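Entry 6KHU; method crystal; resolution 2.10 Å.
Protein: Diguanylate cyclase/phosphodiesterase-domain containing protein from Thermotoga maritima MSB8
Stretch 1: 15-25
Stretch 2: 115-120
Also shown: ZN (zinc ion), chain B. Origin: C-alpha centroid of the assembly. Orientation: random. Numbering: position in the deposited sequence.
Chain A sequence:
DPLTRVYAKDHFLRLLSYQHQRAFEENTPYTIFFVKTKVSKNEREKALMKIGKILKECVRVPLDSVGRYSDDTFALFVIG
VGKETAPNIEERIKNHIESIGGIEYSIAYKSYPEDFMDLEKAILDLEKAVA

Stretch 1 15-25: LLSYQHQRAFE
Stretch 2 (115-120) DFMDLE

How do the two backbones meet? Residues 15-25 lie within one continuous α-helix, with phi/psi near -63/-41 and i to i-4 bonds such as H20 N to L16 O at 2.8 Å. Residues 115-118 form a loop, extended at F116 (-166/161), turning at M117 (-135/-9), then D118 (-99/110), before a helix starts at L119 (-68/-42). The register sets H20 CA 7.5 Å from L119 CA and F24 CA 8.7 Å from M117 CA, so the first helix advances one turn as the second stretch steps back two residues.

What holds L119 against the helix? Its CA-to-CB bond points toward the helix, and the t,p rotamer (180°, 59°) sets both methyls near L16. CD1 meets L16 CD2 at 3.9 Å, L16 also being t,p, while CD2 lies 4.0 Å from both S17 CA and H20 CB. L119 CB sits 4.0 Å from the centroid of the H20 ring, only 4° off its normal, a CH-pi contact over one face.

How does H20 engage the loop? With chi1 at -178° (t) and chi2 at 72°, its ring reaches M117, where NE2 gives a weak hydrogen bond to M117 O at 3.2 Å; the 123° angle at the hydrogen explains the weakness. Water 1 lies 2.6 Å from M117 O, to which it donates, and 3.2 Å from H20 NE2, thus bridging the same pair. H20 CE1 also approaches F116 CE2 obliquely at 4.0 Å; F116 is p (75°, -88°).

What lies at the margins? Selenomethionine M117 (m,t,p) brings CE to 4.4 Å from F24 CE1, at the edge of the F24 ring (t, chi2 77°). The CA-to-CB bond of D118 (chi1 t) points away from the first helix, and its OD2 binds ZN at 1.9 Å.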

# COMPACT_ATOMS: atom_id res chain seq x y z
N LEU A 15 -6.33 -3.02 10.97
CA LEU A 15 -6.96 -3.81 9.91
C LEU A 15 -5.96 -4.75 9.25
O LEU A 15 -6.32 -5.88 8.87
CB LEU A 15 -7.59 -2.88 8.87
CG LEU A 15 -8.74 -1.98 9.39
CD1 LEU A 15 -9.21 -1.00 8.32
CD2 LEU A 15 -9.92 -2.82 9.90
N LEU A 16 -4.72 -4.30 9.08
CA LEU A 16 -3.68 -5.14 8.50
C LEU A 16 -3.37 -6.33 9.40
O LEU A 16 -3.18 -7.45 8.91
CB LEU A 16 -2.41 -4.33 8.24
CG LEU A 16 -1.18 -5.10 7.75
CD1 LEU A 16 -1.46 -5.87 6.45
CD2 LEU A 16 -0.02 -4.14 7.55
N SER A 17 -3.29 -6.12 10.72
CA SER A 17 -3.01 -7.25 11.61
C SER A 17 -4.16 -8.25 11.63
O SER A 17 -3.92 -9.46 11.76
CB SER A 17 -2.70 -6.75 13.02
OG SER A 17 -3.89 -6.26 13.62
N TYR A 18 -5.40 -7.78 11.49
CA TYR A 18 -6.52 -8.71 11.36
C TYR A 18 -6.40 -9.53 10.08
O TYR A 18 -6.59 -10.75 10.09
CB TYR A 18 -7.85 -7.95 11.36
CG TYR A 18 -8.20 -7.29 12.67
CD1 TYR A 18 -7.59 -7.69 13.85
CD2 TYR A 18 -9.15 -6.27 12.72
CE1 TYR A 18 -7.90 -7.08 15.05
CE2 TYR A 18 -9.47 -5.65 13.92
CZ TYR A 18 -8.85 -6.07 15.09
OH TYR A 18 -9.16 -5.48 16.29
N GLN A 19 -6.12 -8.86 8.96
CA GLN A 19 -5.98 -9.57 7.70
C GLN A 19 -4.82 -10.55 7.76
O GLN A 19 -4.91 -11.66 7.19
CB GLN A 19 -5.79 -8.57 6.55
CG GLN A 19 -5.40 -9.20 5.24
CD GLN A 19 -6.37 -10.27 4.75
OE1 GLN A 19 -7.56 -10.26 5.08
NE2 GLN A 19 -5.86 -11.19 3.94
N HIS A 20 -3.72 -10.17 8.42
CA HIS A 20 -2.57 -11.07 8.53
C HIS A 20 -2.97 -12.36 9.23
O HIS A 20 -2.58 -13.46 8.81
CB HIS A 20 -1.41 -10.38 9.26
CG HIS A 20 -0.17 -11.20 9.36
ND1 HIS A 20 0.65 -11.46 8.28
CD2 HIS A 20 0.41 -11.81 10.43
CE1 HIS A 20 1.67 -12.20 8.68
NE2 HIS A 20 1.55 -12.43 9.97
N GLN A 21 -3.79 -12.25 10.29
CA GLN A 21 -4.25 -13.44 10.99
C GLN A 21 -5.17 -14.28 10.12
O GLN A 21 -5.04 -15.51 10.07
CB GLN A 21 -4.97 -13.04 12.28
CG GLN A 21 -5.60 -14.22 12.98
CD GLN A 21 -5.91 -13.94 14.43
OE1 GLN A 21 -5.17 -13.23 15.11
NE2 GLN A 21 -7.02 -14.49 14.91
N ARG A 22 -6.11 -13.63 9.43
CA ARG A 22 -7.03 -14.35 8.55
C ARG A 22 -6.29 -15.04 7.41
O ARG A 22 -6.66 -16.15 7.01
CB ARG A 22 -8.08 -13.38 7.98
CG ARG A 22 -9.21 -12.98 8.94
CD ARG A 22 -10.33 -12.27 8.17
NE ARG A 22 -9.79 -11.09 7.50
CZ ARG A 22 -9.84 -9.86 7.99
NH1 ARG A 22 -10.47 -9.61 9.13
NH2 ARG A 22 -9.29 -8.87 7.31
N ALA A 23 -5.26 -14.39 6.86
CA ALA A 23 -4.46 -14.99 5.80
C ALA A 23 -3.77 -16.26 6.29
O ALA A 23 -3.77 -17.29 5.61
CB ALA A 23 -3.44 -13.98 5.29
N PHE A 24 -3.16 -16.19 7.47
CA PHE A 24 -2.58 -17.37 8.10
C PHE A 24 -3.62 -18.48 8.23
O PHE A 24 -3.40 -19.61 7.77
CB PHE A 24 -2.02 -16.99 9.48
CG PHE A 24 -1.33 -18.11 10.20
CD1 PHE A 24 -0.05 -18.50 9.84
CD2 PHE A 24 -1.95 -18.77 11.25
CE1 PHE A 24 0.61 -19.52 10.53
CE2 PHE A 24 -1.30 -19.79 11.93
CZ PHE A 24 -0.02 -20.16 11.56
N GLU A 25 -4.78 -18.15 8.80
CA GLU A 25 -5.80 -19.16 9.08
C GLU A 25 -6.35 -19.78 7.81
O GLU A 25 -6.64 -20.98 7.78
CB GLU A 25 -6.92 -18.53 9.89
CG GLU A 25 -6.54 -18.22 11.33
CD GLU A 25 -7.50 -17.24 11.97
OE1 GLU A 25 -8.29 -16.61 11.23
OE2 GLU A 25 -7.46 -17.10 13.21
N ASP A 115 7.37 -13.62 0.72
CA ASP A 115 8.38 -12.66 1.13
C ASP A 115 8.57 -12.62 2.64
O ASP A 115 9.66 -12.27 3.10
CB ASP A 115 8.02 -11.25 0.63
CG ASP A 115 8.08 -11.11 -0.88
OD1 ASP A 115 8.84 -11.86 -1.54
OD2 ASP A 115 7.37 -10.22 -1.41
N PHE A 116 7.55 -12.97 3.42
CA PHE A 116 7.60 -12.79 4.86
C PHE A 116 6.48 -13.56 5.52
O PHE A 116 5.46 -13.88 4.89
CB PHE A 116 7.49 -11.30 5.26
CG PHE A 116 6.08 -10.73 5.15
CD1 PHE A 116 5.62 -10.19 3.95
CD2 PHE A 116 5.23 -10.71 6.25
CE1 PHE A 116 4.35 -9.65 3.83
CE2 PHE A 116 3.94 -10.18 6.15
CZ PHE A 116 3.49 -9.65 4.94
N MSE A 117 6.65 -13.81 6.81
CA MSE A 117 5.55 -14.30 7.63
C MSE A 117 5.48 -13.57 8.95
O MSE A 117 4.51 -13.69 9.70
CB MSE A 117 5.70 -15.79 7.83
CG MSE A 117 5.21 -16.54 6.61
SE MSE A 117 5.61 -18.41 6.74
CE MSE A 117 3.99 -18.92 7.74
N ASP A 118 6.51 -12.77 9.21
CA ASP A 118 6.58 -11.91 10.38
C ASP A 118 6.17 -10.49 9.95
O ASP A 118 6.92 -9.81 9.24
CB ASP A 118 8.00 -11.95 10.95
CG ASP A 118 8.21 -11.05 12.17
OD1 ASP A 118 7.68 -9.93 12.20
OD2 ASP A 118 8.97 -11.46 13.08
N LEU A 119 4.99 -10.05 10.40
CA LEU A 119 4.42 -8.80 9.90
C LEU A 119 5.23 -7.58 10.34
O LEU A 119 5.45 -6.66 9.55
CB LEU A 119 2.96 -8.65 10.33
CG LEU A 119 2.26 -7.36 9.85
CD1 LEU A 119 2.24 -7.21 8.33
CD2 LEU A 119 0.85 -7.28 10.43
N GLU A 120 5.69 -7.55 11.59
CA GLU A 120 6.48 -6.39 11.99
C GLU A 120 7.76 -6.31 11.17
O GLU A 120 8.20 -5.20 10.84
CB GLU A 120 6.79 -6.42 13.48
CG GLU A 120 7.61 -5.19 13.90
CD GLU A 120 6.93 -3.87 13.45
OE1 GLU A 120 5.76 -3.62 13.83
OE2 GLU A 120 7.56 -3.08 12.68
ZN ZN B . 9.42 -10.18 14.48
O HOH W 1 3.44 -13.99 12.08
O HOH W 2 11.00 -8.81 13.59